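Local coordinates for monosaccharide ABC transporter substrate-binding protein, CUT2 family (Bradyrhizobium sp., PDB 4YHS) that probably binds a monosaccharide or related small solute and delivers it to the membrane components of a CUT2-type ABC importer, at residues C62-H67 against S107-C112; L74-G79 against I145-G150; T117-I122 against R312-K317. All coordinates share one frame; numbering follows the deposited sequence.

Interaction 1 of 3, residues C62-H67 against S107-C112; sequences CVSFPH and SQIEDC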
ATOM      1  N   CYS A  62     -15.149  14.601  -4.135  1.00 17.10           N
ATOM      2  CA  CYS A  62     -15.055  14.508  -2.676  1.00 18.60           C
ATOM      3  C   CYS A  62     -14.133  13.345  -2.361  1.00 22.89           C
ATOM      4  O   CYS A  62     -14.339  12.240  -2.887  1.00 19.16           O
ATOM      5  CB  CYS A  62     -16.434  14.319  -2.033  1.00 21.19           C
ATOM      6  SG  CYS A  62     -16.337  13.893  -0.286  1.00 22.84           S
ATOM      7  N   VAL A  63     -13.105  13.581  -1.538  1.00 17.37           N
ATOM      8  CA  VAL A  63     -12.160  12.526  -1.180  1.00 15.48           C
ATOM      9  C   VAL A  63     -12.201  12.366   0.338  1.00 18.43           C
ATOM     10  O   VAL A  63     -11.930  13.313   1.069  1.00 16.23           O
ATOM     11  CB  VAL A  63     -10.718  12.827  -1.657  1.00 16.56           C
ATOM     12  CG1 VAL A  63      -9.814  11.600  -1.406  1.00 15.72           C
ATOM     13  CG2 VAL A  63     -10.731  13.178  -3.132  1.00 15.59           C
ATOM     14  N   SER A  64     -12.525  11.153   0.789  1.00 18.14           N
ATOM     15  CA  SER A  64     -12.667  10.828   2.219  1.00 15.19           C
ATOM     16  C   SER A  64     -11.583   9.851   2.680  1.00 16.46           C
ATOM     17  O   SER A  64     -11.485   8.720   2.177  1.00 16.32           O
ATOM     18  CB  SER A  64     -14.066  10.249   2.466  1.00 16.41           C
ATOM     19  OG  SER A  64     -14.204   9.677   3.755  1.00 17.49           O
ATOM     20  N   PHE A  65     -10.734  10.329   3.589  1.00 14.64           N
ATOM     21  CA  PHE A  65      -9.601   9.575   4.111  1.00 15.62           C
ATOM     22  C   PHE A  65      -9.908   9.094   5.515  1.00 13.56           C
ATOM     23  O   PHE A  65     -10.686   9.737   6.237  1.00 17.55           O
ATOM     24  CB  PHE A  65      -8.351  10.445   4.165  1.00 18.88           C
ATOM     25  CG  PHE A  65      -7.492  10.417   2.912  1.00 13.38           C
ATOM     26  CD1 PHE A  65      -7.998  10.082   1.689  1.00 12.56           C
ATOM     27  CD2 PHE A  65      -6.137  10.752   3.008  1.00 20.55           C
ATOM     28  CE1 PHE A  65      -7.144  10.073   0.551  1.00 15.18           C
ATOM     29  CE2 PHE A  65      -5.312  10.753   1.916  1.00 15.36           C
ATOM     30  CZ  PHE A  65      -5.788  10.417   0.698  1.00 12.32           C
ATOM     31  N   PRO A  66      -9.311   7.967   5.919  1.00 16.39           N
ATOM     32  CA  PRO A  66      -9.475   7.497   7.302  1.00 19.26           C
ATOM     33  C   PRO A  66      -8.830   8.435   8.327  1.00 18.49           C
ATOM     34  O   PRO A  66      -9.327   8.564   9.457  1.00 19.54           O
ATOM     35  CB  PRO A  66      -8.771   6.137   7.288  1.00 20.97           C
ATOM     36  CG  PRO A  66      -7.770   6.244   6.178  1.00 18.74           C
ATOM     37  CD  PRO A  66      -8.415   7.106   5.138  1.00 17.61           C
ATOM     38  N   HIS A  67      -7.746   9.091   7.914  1.00 18.29           N
ATOM     39  CA  HIS A  67      -6.924   9.939   8.778  1.00 17.23           C
ATOM     40  C   HIS A  67      -5.803  10.527   7.916  1.00 17.20           C
ATOM     41  O   HIS A  67      -5.687  10.201   6.729  1.00 16.35           O
ATOM     42  CB  HIS A  67      -6.357   9.148   9.960  1.00 14.67           C
ATOM     43  CG  HIS A  67      -5.386   8.066   9.577  1.00 20.23           C
ATOM     44  ND1 HIS A  67      -4.112   8.325   9.118  1.00 20.39           N
ATOM     45  CD2 HIS A  67      -5.512   6.716   9.599  1.00 20.19           C
ATOM     46  CE1 HIS A  67      -3.491   7.180   8.873  1.00 21.22           C
ATOM     47  NE2 HIS A  67      -4.317   6.190   9.165  1.00 21.09           N
ATOM     48  N   SER A 107     -20.485  10.659   8.397  0.50 23.28           N
ATOM     49  CA  SER A 107     -21.044  12.008   8.392  0.50 23.78           C
ATOM     50  C   SER A 107     -20.302  12.919   7.400  0.50 24.34           C
ATOM     51  O   SER A 107     -20.930  13.732   6.720  0.50 25.00           O
ATOM     52  CB  SER A 107     -21.022  12.621   9.805  0.50 25.65           C
ATOM     53  OG  SER A 107     -19.738  12.558  10.399  0.50 25.98           O
ATOM     54  N   GLN A 108     -18.982  12.776   7.306  1.00 23.85           N
ATOM     55  CA  GLN A 108     -18.190  13.604   6.387  1.00 20.67           C
ATOM     56  C   GLN A 108     -18.553  13.325   4.919  1.00 31.36           C
ATOM     57  O   GLN A 108     -18.669  14.256   4.108  1.00 22.61           O
ATOM     58  CB  GLN A 108     -16.689  13.382   6.610  1.00 18.95           C
ATOM     59  CG  GLN A 108     -16.146  14.019   7.857  1.00 20.15           C
ATOM     60  CD  GLN A 108     -14.664  13.754   8.038  1.00 20.61           C
ATOM     61  OE1 GLN A 108     -14.192  12.630   7.861  1.00 22.74           O
ATOM     62  NE2 GLN A 108     -13.922  14.794   8.412  1.00 24.05           N
ATOM     63  N   ILE A 109     -18.732  12.050   4.583  1.00 20.97           N
ATOM     64  CA  ILE A 109     -19.230  11.658   3.257  1.00 22.04           C
ATOM     65  C   ILE A 109     -20.669  12.154   3.016  1.00 23.85           C
ATOM     66  O   ILE A 109     -20.968  12.735   1.967  1.00 24.45           O
ATOM     67  CB  ILE A 109     -19.171  10.100   3.073  1.00 20.84           C
ATOM     68  CG1 ILE A 109     -17.713   9.639   2.987  1.00 16.49           C
ATOM     69  CG2 ILE A 109     -19.965   9.653   1.854  1.00 29.87           C
ATOM     70  CD1 ILE A 109     -17.486   8.117   3.250  1.00 21.78           C
ATOM     71  N   GLU A 110     -21.567  11.923   3.966  1.00 23.92           N
ATOM     72  CA  GLU A 110     -22.936  12.417   3.821  1.00 21.22           C
ATOM     73  C   GLU A 110     -22.913  13.926   3.562  1.00 21.17           C
ATOM     74  O   GLU A 110     -23.617  14.436   2.687  1.00 25.57           O
ATOM     75  CB  GLU A 110     -23.769  12.126   5.058  1.00 25.13           C
ATOM     76  CG  GLU A 110     -24.202  10.690   5.206  1.00 30.38           C
ATOM     77  CD  GLU A 110     -24.935  10.427   6.494  1.00 36.18           C
ATOM     78  OE1 GLU A 110     -24.637  11.083   7.526  1.00 32.52           O
ATOM     79  OE2 GLU A 110     -25.825   9.562   6.463  1.00 37.74           O
ATOM     80  N   ASP A 111     -22.089  14.624   4.336  1.00 20.85           N
ATOM     81  CA  ASP A 111     -22.018  16.073   4.232  1.00 22.25           C
ATOM     82  C   ASP A 111     -21.427  16.519   2.888  1.00 20.86           C
ATOM     83  O   ASP A 111     -21.916  17.499   2.314  1.00 23.51           O
ATOM     84  CB  ASP A 111     -21.207  16.642   5.393  1.00 23.80           C
ATOM     85  CG  ASP A 111     -21.908  16.492   6.738  1.00 26.94           C
ATOM     86  OD1 ASP A 111     -23.108  16.140   6.797  1.00 29.36           O
ATOM     87  OD2 ASP A 111     -21.247  16.761   7.749  1.00 24.87           O
ATOM     88  N   CYS A 112     -20.417  15.837   2.360  1.00 19.97           N
ATOM     89  CA  CYS A 112     -19.779  16.349   1.133  1.00 19.83           C
ATOM     90  C   CYS A 112     -20.754  16.093  -0.017  1.00 24.35           C
ATOM     91  O   CYS A 112     -20.830  16.892  -0.955  1.00 27.03           O
ATOM     92  CB  CYS A 112     -18.379  15.755   0.875  1.00 30.79           C
ATOM     93  SG  CYS A 112     -18.281  14.080   0.274  1.00 30.57           S
TER
HETATM   94  O   HOH W   1     -13.234  10.964   5.786  1.00 19.55           O
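A disulfide joins Cys62, on strand 60-65, to Cys112, on helix 102-115, with SG of Cys62 2.0 Å from SG of Cys112. Its C-S-S-C torsion of -93° is close to the unstrained right angle. The two cysteines enter it differently: in Cys62, SG lies anti to the backbone N (chi1 169°), whereas in Cys112 it sits between the backbone N and the carbonyl carbon (chi1 75°).

Van der Waals packing lies one helical turn earlier. Ile109 lays its CG1-CD1 branch alongside Ser64, with CG1 3.7 Å from CB of Ser64 and OG close by, while Val133 and Ile137 of helix 131-138 touch the same isoleucine. Cutting Ile109 back to an alanine is likely to open a gap beside Ser64 and to cost packing against Val133 and Ile137.

Polar contact is mediated by water. One water accepts from OG of Ser64 at 2.6 Å and donates to O of Phe65 and to OE1 of Gln108, the last at 2.8 Å; NE2 of Gln105 also bonds OG of Ser64. The covalent link thus limits how far strand and helix of this α/β domain can separate at Cys62, while at Ser64 packing and water-mediated bonds hold them.

Interaction 2 of 3, residues L74-G79 against I145-G150; sequences LGVDYG and IDLVNG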
ATOM      1  N   LEU A  74      -0.263  10.352   3.791  1.00 13.21           N
ATOM      2  CA  LEU A  74       0.279  11.559   3.179  1.00 13.43           C
ATOM      3  C   LEU A  74       0.663  11.293   1.721  1.00 15.86           C
ATOM      4  O   LEU A  74       0.454  12.122   0.846  1.00 12.45           O
ATOM      5  CB  LEU A  74       1.478  12.061   3.988  1.00 14.36           C
ATOM      6  CG  LEU A  74       2.034  13.447   3.686  1.00 33.05           C
ATOM      7  CD1 LEU A  74       0.989  14.521   3.992  1.00 23.91           C
ATOM      8  CD2 LEU A  74       3.325  13.683   4.507  1.00 34.74           C
ATOM      9  N   GLY A  75       1.245  10.135   1.450  1.00 12.12           N
ATOM     10  CA  GLY A  75       1.524   9.734   0.080  1.00 11.41           C
ATOM     11  C   GLY A  75       0.282   9.615  -0.796  1.00 11.88           C
ATOM     12  O   GLY A  75       0.251  10.089  -1.939  1.00 12.37           O
ATOM     13  N   VAL A  76      -0.776   9.001  -0.265  1.00 13.65           N
ATOM     14  CA  VAL A  76      -2.009   8.927  -1.020  1.00 13.03           C
ATOM     15  C   VAL A  76      -2.556  10.352  -1.282  1.00 12.78           C
ATOM     16  O   VAL A  76      -3.019  10.643  -2.393  1.00 14.81           O
ATOM     17  CB  VAL A  76      -3.072   8.088  -0.299  1.00 12.12           C
ATOM     18  CG1 VAL A  76      -4.253   7.903  -1.196  1.00 15.31           C
ATOM     19  CG2 VAL A  76      -2.515   6.751   0.118  1.00 10.79           C
ATOM     20  N   ASP A  77      -2.492  11.219  -0.267  1.00 14.53           N
ATOM     21  CA  ASP A  77      -2.925  12.622  -0.388  1.00 11.94           C
ATOM     22  C   ASP A  77      -2.190  13.314  -1.543  1.00 13.93           C
ATOM     23  O   ASP A  77      -2.784  14.013  -2.362  1.00 14.29           O
ATOM     24  CB  ASP A  77      -2.681  13.375   0.914  1.00 15.82           C
ATOM     25  CG  ASP A  77      -3.060  14.836   0.823  1.00 20.32           C
ATOM     26  OD1 ASP A  77      -4.247  15.145   0.574  1.00 19.56           O
ATOM     27  OD2 ASP A  77      -2.181  15.667   1.026  1.00 18.46           O
ATOM     28  N   TYR A  78      -0.878  13.157  -1.556  1.00 14.59           N
ATOM     29  CA  TYR A  78      -0.044  13.751  -2.591  1.00 12.08           C
ATOM     30  C   TYR A  78      -0.502  13.322  -3.986  1.00 14.49           C
ATOM     31  O   TYR A  78      -0.635  14.151  -4.863  1.00 14.02           O
ATOM     32  CB  TYR A  78       1.424  13.361  -2.354  1.00 15.91           C
ATOM     33  CG  TYR A  78       2.373  13.846  -3.419  1.00 16.31           C
ATOM     34  CD1 TYR A  78       2.852  15.163  -3.414  1.00 14.65           C
ATOM     35  CD2 TYR A  78       2.819  12.990  -4.412  1.00 21.49           C
ATOM     36  CE1 TYR A  78       3.718  15.604  -4.392  1.00 20.41           C
ATOM     37  CE2 TYR A  78       3.698  13.417  -5.383  1.00 16.76           C
ATOM     38  CZ  TYR A  78       4.136  14.727  -5.380  1.00 19.07           C
ATOM     39  OH  TYR A  78       5.024  15.176  -6.346  1.00 23.47           O
ATOM     40  N   GLY A  79      -0.773  12.031  -4.172  1.00 12.98           N
ATOM     41  CA  GLY A  79      -1.223  11.494  -5.445  1.00 15.51           C
ATOM     42  C   GLY A  79      -2.558  12.083  -5.850  1.00 16.42           C
ATOM     43  O   GLY A  79      -2.728  12.529  -6.974  1.00 13.58           O
ATOM     44  N   ILE A 145     -15.569   5.546  -5.728  1.00 19.59           N
ATOM     45  CA  ILE A 145     -14.305   4.845  -5.976  1.00 13.74           C
ATOM     46  C   ILE A 145     -13.699   4.321  -4.666  1.00 16.63           C
ATOM     47  O   ILE A 145     -13.532   5.075  -3.705  1.00 17.64           O
ATOM     48  CB  ILE A 145     -13.276   5.787  -6.622  1.00 18.13           C
ATOM     49  CG1 ILE A 145     -13.865   6.544  -7.799  1.00 23.25           C
ATOM     50  CG2 ILE A 145     -12.044   5.027  -7.044  1.00 15.65           C
ATOM     51  CD1 ILE A 145     -14.339   5.697  -8.884  1.00 25.07           C
ATOM     52  N   ASP A 146     -13.350   3.041  -4.662  1.00 12.41           N
ATOM     53  CA  ASP A 146     -12.723   2.351  -3.545  1.00 16.22           C
ATOM     54  C   ASP A 146     -11.196   2.496  -3.627  1.00 17.74           C
ATOM     55  O   ASP A 146     -10.546   1.881  -4.479  1.00 17.45           O
ATOM     56  CB  ASP A 146     -13.175   0.874  -3.602  1.00 19.35           C
ATOM     57  CG  ASP A 146     -12.610   0.010  -2.511  1.00 15.26           C
ATOM     58  OD1 ASP A 146     -11.858   0.492  -1.617  1.00 18.45           O
ATOM     59  OD2 ASP A 146     -12.961  -1.194  -2.577  1.00 16.46           O
ATOM     60  N   LEU A 147     -10.628   3.280  -2.711  1.00 15.39           N
ATOM     61  CA  LEU A 147      -9.193   3.640  -2.731  1.00 15.04           C
ATOM     62  C   LEU A 147      -8.451   2.970  -1.579  1.00 13.87           C
ATOM     63  O   LEU A 147      -8.823   3.133  -0.401  1.00 14.29           O
ATOM     64  CB  LEU A 147      -9.022   5.164  -2.669  1.00 11.45           C
ATOM     65  CG  LEU A 147      -7.600   5.734  -2.475  1.00 14.29           C
ATOM     66  CD1 LEU A 147      -6.662   5.418  -3.622  1.00 15.95           C
ATOM     67  CD2 LEU A 147      -7.653   7.253  -2.288  1.00 18.21           C
ATOM     68  N   VAL A 148      -7.462   2.159  -1.952  1.00 11.77           N
ATOM     69  CA  VAL A 148      -6.478   1.534  -1.062  1.00 13.43           C
ATOM     70  C   VAL A 148      -7.003   0.381  -0.200  1.00 19.16           C
ATOM     71  O   VAL A 148      -6.416  -0.713  -0.231  1.00 16.48           O
ATOM     72  CB  VAL A 148      -5.811   2.557  -0.122  1.00 13.76           C
ATOM     73  CG1 VAL A 148      -4.844   1.818   0.825  1.00 13.30           C
ATOM     74  CG2 VAL A 148      -4.974   3.590  -0.925  1.00 12.89           C
ATOM     75  N   ASN A 149      -8.060   0.610   0.576  1.00 16.88           N
ATOM     76  CA  ASN A 149      -8.398  -0.319   1.664  1.00 16.25           C
ATOM     77  C   ASN A 149      -9.328  -1.473   1.312  1.00 21.79           C
ATOM     78  O   ASN A 149      -9.166  -2.568   1.852  1.00 23.45           O
ATOM     79  CB  ASN A 149      -9.026   0.433   2.838  1.00 16.27           C
ATOM     80  CG  ASN A 149      -8.020   1.181   3.633  1.00 16.74           C
ATOM     81  OD1 ASN A 149      -6.817   0.952   3.502  1.00 17.25           O
ATOM     82  ND2 ASN A 149      -8.497   2.064   4.508  1.00 19.92           N
ATOM     83  N   GLY A 150     -10.301  -1.243   0.440  1.00 15.00           N
ATOM     84  CA  GLY A 150     -11.202  -2.305   0.019  1.00 23.73           C
ATOM     85  C   GLY A 150     -12.530  -2.196   0.717  1.00 18.58           C
ATOM     86  O   GLY A 150     -12.624  -2.196   1.944  1.00 21.52           O
TER
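Val76 of helix 71-87 buries the most surface here, 55 Å², and its two methyl groups meet Leu147 of strand 144-147 and the next residue, Val148. CG1, anti to the backbone N at a chi1 of -173°, goes to Leu147; this leaves CG2 on the side of Val148. The division of labour is clean, since each methyl has its nearest neighbour on a different residue.

Leu147 buries 23 Å². Its CD2 lies 3.6 Å from CG1 of Val76, and the two side chains run past one another in opposite directions, so that the leucine overlaps the valine flank. Phe65 of strand 60-65, two strands away from 144-147 in the sheet, touches both Val76 and Leu147 and fills in beside the pair.

Val148 buries 21 Å² and approaches otherwise: it and Val76 reach toward each other tip to tip, with CG2 of Val148 4.1 Å from CG2 of Val76, a looser contact than the first. The CA atoms of these two valines, 8.6 Å apart, are the nearest pair of CA atoms across the two segments. Tyr72 and Trp73 also touch the side chain of Val148, and a bound bis-tris molecule lies about 6 Å from that side chain.

The helix thus packs on the sheet of this α/β domain near the C-terminal ends of its parallel strands. Between 74-79 and 145-150 only aliphatic groups touch, a contact that supplies complementary shape and exclusion of water but no directional bond between the segments.

Interaction 3 of 3, residues T117-I122 against R312-K317; sequences TDAVII and RILEGK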
ATOM      1  N   THR A 117     -21.406  17.373  -4.940  1.00 24.95           N
ATOM      2  CA  THR A 117     -20.192  16.823  -5.509  1.00 24.32           C
ATOM      3  C   THR A 117     -20.523  15.931  -6.715  1.00 24.23           C
ATOM      4  O   THR A 117     -21.673  15.500  -6.877  1.00 23.12           O
ATOM      5  CB  THR A 117     -19.415  16.021  -4.468  1.00 26.09           C
ATOM      6  OG1 THR A 117     -18.105  15.768  -4.945  1.00 23.26           O
ATOM      7  CG2 THR A 117     -20.104  14.703  -4.168  1.00 24.66           C
ATOM      8  N   ASP A 118     -19.530  15.667  -7.554  1.00 21.70           N
ATOM      9  CA  ASP A 118     -19.722  14.819  -8.727  1.00 26.42           C
ATOM     10  C   ASP A 118     -19.356  13.354  -8.526  1.00 25.60           C
ATOM     11  O   ASP A 118     -20.017  12.483  -9.088  1.00 19.48           O
ATOM     12  CB  ASP A 118     -18.932  15.394  -9.902  1.00 22.07           C
ATOM     13  CG  ASP A 118     -19.393  16.780 -10.271  1.00 22.91           C
ATOM     14  OD1 ASP A 118     -20.618  17.027 -10.252  1.00 32.69           O
ATOM     15  OD2 ASP A 118     -18.546  17.626 -10.602  1.00 28.60           O
ATOM     16  N   ALA A 119     -18.313  13.090  -7.736  1.00 20.13           N
ATOM     17  CA  ALA A 119     -17.882  11.728  -7.405  1.00 20.10           C
ATOM     18  C   ALA A 119     -17.279  11.716  -6.005  1.00 18.29           C
ATOM     19  O   ALA A 119     -16.836  12.751  -5.514  1.00 20.19           O
ATOM     20  CB  ALA A 119     -16.859  11.206  -8.430  1.00 17.59           C
ATOM     21  N   VAL A 120     -17.294  10.533  -5.385  1.00 17.16           N
ATOM     22  CA  VAL A 120     -16.711  10.320  -4.071  1.00 18.28           C
ATOM     23  C   VAL A 120     -15.617   9.235  -4.136  1.00 19.34           C
ATOM     24  O   VAL A 120     -15.868   8.125  -4.582  1.00 17.04           O
ATOM     25  CB  VAL A 120     -17.797   9.928  -3.035  1.00 16.00           C
ATOM     26  CG1 VAL A 120     -17.158   9.690  -1.681  1.00 20.23           C
ATOM     27  CG2 VAL A 120     -18.860  11.033  -2.925  1.00 18.33           C
ATOM     28  N   ILE A 121     -14.414   9.571  -3.678  1.00 16.44           N
ATOM     29  CA  ILE A 121     -13.295   8.647  -3.583  1.00 17.62           C
ATOM     30  C   ILE A 121     -13.094   8.355  -2.102  1.00 20.27           C
ATOM     31  O   ILE A 121     -12.959   9.267  -1.327  1.00 15.79           O
ATOM     32  CB  ILE A 121     -12.034   9.271  -4.241  1.00 17.29           C
ATOM     33  CG1 ILE A 121     -12.294   9.472  -5.738  1.00 18.63           C
ATOM     34  CG2 ILE A 121     -10.803   8.418  -4.041  1.00 18.02           C
ATOM     35  CD1 ILE A 121     -11.233  10.346  -6.406  1.00 18.01           C
ATOM     36  N   ILE A 122     -13.115   7.083  -1.716  1.00 15.04           N
ATOM     37  CA  ILE A 122     -13.116   6.696  -0.300  1.00 12.75           C
ATOM     38  C   ILE A 122     -11.976   5.749   0.063  1.00 14.43           C
ATOM     39  O   ILE A 122     -11.827   4.693  -0.542  1.00 14.93           O
ATOM     40  CB  ILE A 122     -14.424   5.977   0.085  1.00 17.06           C
ATOM     41  CG1 ILE A 122     -15.647   6.829  -0.195  1.00 19.91           C
ATOM     42  CG2 ILE A 122     -14.442   5.606   1.575  1.00 18.04           C
ATOM     43  CD1 ILE A 122     -16.953   6.104   0.094  1.00 17.07           C
ATOM     44  N   ARG A 312     -12.868   9.570 -15.647  1.00 19.38           N
ATOM     45  CA  ARG A 312     -13.260   8.770 -16.821  1.00 21.37           C
ATOM     46  C   ARG A 312     -14.739   8.351 -16.727  1.00 22.13           C
ATOM     47  O   ARG A 312     -15.483   8.432 -17.713  1.00 28.68           O
ATOM     48  CB  ARG A 312     -12.361   7.532 -16.967  1.00 20.88           C
ATOM     49  CG  ARG A 312     -10.954   7.820 -17.473  1.00 28.79           C
ATOM     50  CD  ARG A 312     -10.019   6.585 -17.356  1.00 18.69           C
ATOM     51  NE  ARG A 312      -8.757   6.838 -18.044  1.00 20.40           N
ATOM     52  CZ  ARG A 312      -8.601   6.811 -19.366  1.00 26.38           C
ATOM     53  NH1 ARG A 312      -9.641   6.532 -20.159  1.00 23.84           N
ATOM     54  NH2 ARG A 312      -7.403   7.064 -19.910  1.00 21.68           N
ATOM     55  N   ILE A 313     -15.150   7.921 -15.535  1.00 25.12           N
ATOM     56  CA  ILE A 313     -16.534   7.517 -15.294  1.00 29.37           C
ATOM     57  C   ILE A 313     -17.453   8.716 -15.535  1.00 31.43           C
ATOM     58  O   ILE A 313     -18.419   8.633 -16.307  1.00 20.88           O
ATOM     59  CB  ILE A 313     -16.688   6.950 -13.857  1.00 19.14           C
ATOM     60  CG1 ILE A 313     -15.966   5.613 -13.726  1.00 20.71           C
ATOM     61  CG2 ILE A 313     -18.153   6.751 -13.447  1.00 23.17           C
ATOM     62  CD1 ILE A 313     -15.697   5.232 -12.292  1.00 23.78           C
ATOM     63  N   LEU A 314     -17.142   9.847 -14.914  1.00 22.48           N
ATOM     64  CA  LEU A 314     -17.986  11.040 -15.046  1.00 28.51           C
ATOM     65  C   LEU A 314     -18.114  11.476 -16.512  1.00 26.30           C
ATOM     66  O   LEU A 314     -19.138  12.051 -16.929  1.00 25.42           O
ATOM     67  CB  LEU A 314     -17.429  12.199 -14.198  1.00 22.25           C
ATOM     68  CG  LEU A 314     -17.598  12.060 -12.683  1.00 18.04           C
ATOM     69  CD1 LEU A 314     -16.692  13.026 -11.987  1.00 18.96           C
ATOM     70  CD2 LEU A 314     -19.026  12.353 -12.333  1.00 24.40           C
ATOM     71  N   GLU A 315     -17.093  11.188 -17.304  1.00 26.29           N
ATOM     72  CA  GLU A 315     -17.094  11.609 -18.709  1.00 29.32           C
ATOM     73  C   GLU A 315     -17.552  10.498 -19.664  1.00 31.79           C
ATOM     74  O   GLU A 315     -17.550  10.676 -20.883  1.00 31.91           O
ATOM     75  CB  GLU A 315     -15.693  12.104 -19.088  1.00 26.72           C
ATOM     76  CG  GLU A 315     -15.285  13.351 -18.309  1.00 35.06           C
ATOM     77  CD  GLU A 315     -13.971  13.925 -18.771  1.00 32.73           C
ATOM     78  OE1 GLU A 315     -13.378  13.385 -19.735  1.00 35.45           O
ATOM     79  OE2 GLU A 315     -13.530  14.925 -18.177  1.00 31.57           O
ATOM     80  N   GLY A 316     -17.955   9.364 -19.105  1.00 31.43           N
ATOM     81  CA  GLY A 316     -18.411   8.240 -19.904  1.00 31.58           C
ATOM     82  C   GLY A 316     -17.333   7.558 -20.728  1.00 32.71           C
ATOM     83  O   GLY A 316     -17.646   6.893 -21.725  1.00 29.02           O
ATOM     84  N   LYS A 317     -16.068   7.714 -20.326  1.00 26.35           N
ATOM     85  CA  LYS A 317     -14.952   7.125 -21.053  1.00 30.36           C
ATOM     86  C   LYS A 317     -14.623   5.739 -20.533  1.00 24.60           C
ATOM     87  O   LYS A 317     -14.984   5.375 -19.410  1.00 27.95           O
ATOM     88  CB  LYS A 317     -13.718   8.034 -20.950  1.00 25.25           C
ATOM     89  CG  LYS A 317     -13.867   9.326 -21.758  1.00 36.71           C
ATOM     90  CD  LYS A 317     -12.618  10.190 -21.655  1.00 36.53           C
ATOM     91  CE  LYS A 317     -12.619  11.314 -22.673  1.00 40.31           C
ATOM     92  NZ  LYS A 317     -13.787  12.214 -22.504  1.00 33.05           N
TER
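Leu314, at the end of helix 299-314, spreads its two methyls over Asp118, just before strand 119-122, and Ala119, its first residue, a helix-on-sheet contact in the α/β fold of a periplasmic binding protein. CG stands anti to the carbonyl carbon (chi1 -72°), and from there the isobutyl fork reaches across to both residues. The nearest CA atoms across the segments are those of Asp118 and Leu314, 7.6 Å apart.

The two prongs divide the work. CD1 meets two side chains at nearly equal range, CB of Asp118 at 3.9 Å and CB of Ala119 at 4.0 Å. CD2 also touches CB of Asp118, but its closest neighbour is the backbone. The aspartate presents its methylene to both leucine methyls, while its carboxylate, through OD2, bonds the backbone N of Lys60. Leu61 on the adjoining strand 60-65 extends the apolar surface under Leu314, and Ala310, one turn earlier in the helix, covers Ala119.

Just beyond the leucine the helix closes in a Schellman motif: Gly316 adopts a positive phi of 69°, and Lys317 N bonds back to O of Arg312 at 2.8 Å. In the turn, NZ of Lys317 forms a salt bridge with OE1 of Glu315, approaching from the anti side of the carboxylate and 25° out of its plane. The shortest approach between the two segments brings CD2 of Leu314 to 3.4 Å from the backbone O of Asp118.

Overall arrangement
All three interactions reach one sheet, in which strand 119-122 lies between strands 60-65 and 144-147. Interactions 1 and 3 meet through Cys62 O and Ile121 N, 2.8 Å apart, a probable hydrogen bond; interactions 2 and 3 meet likewise through Ile145 N and Val120 O, also 2.8 Å apart. Phe65 ties interaction 1 to interaction 2, its CZ lying 3.5 Å from CG1 of Val76. Centres are about 13 Å apart for interactions 1 and 2. In interaction 2 the side chain of Val148 is about 6 Å from the bis-tris, which may mark the solute pocket, though it probably came from the crystallisation liquor; the centre of interaction 3 lies about 23 Å from the chain centre.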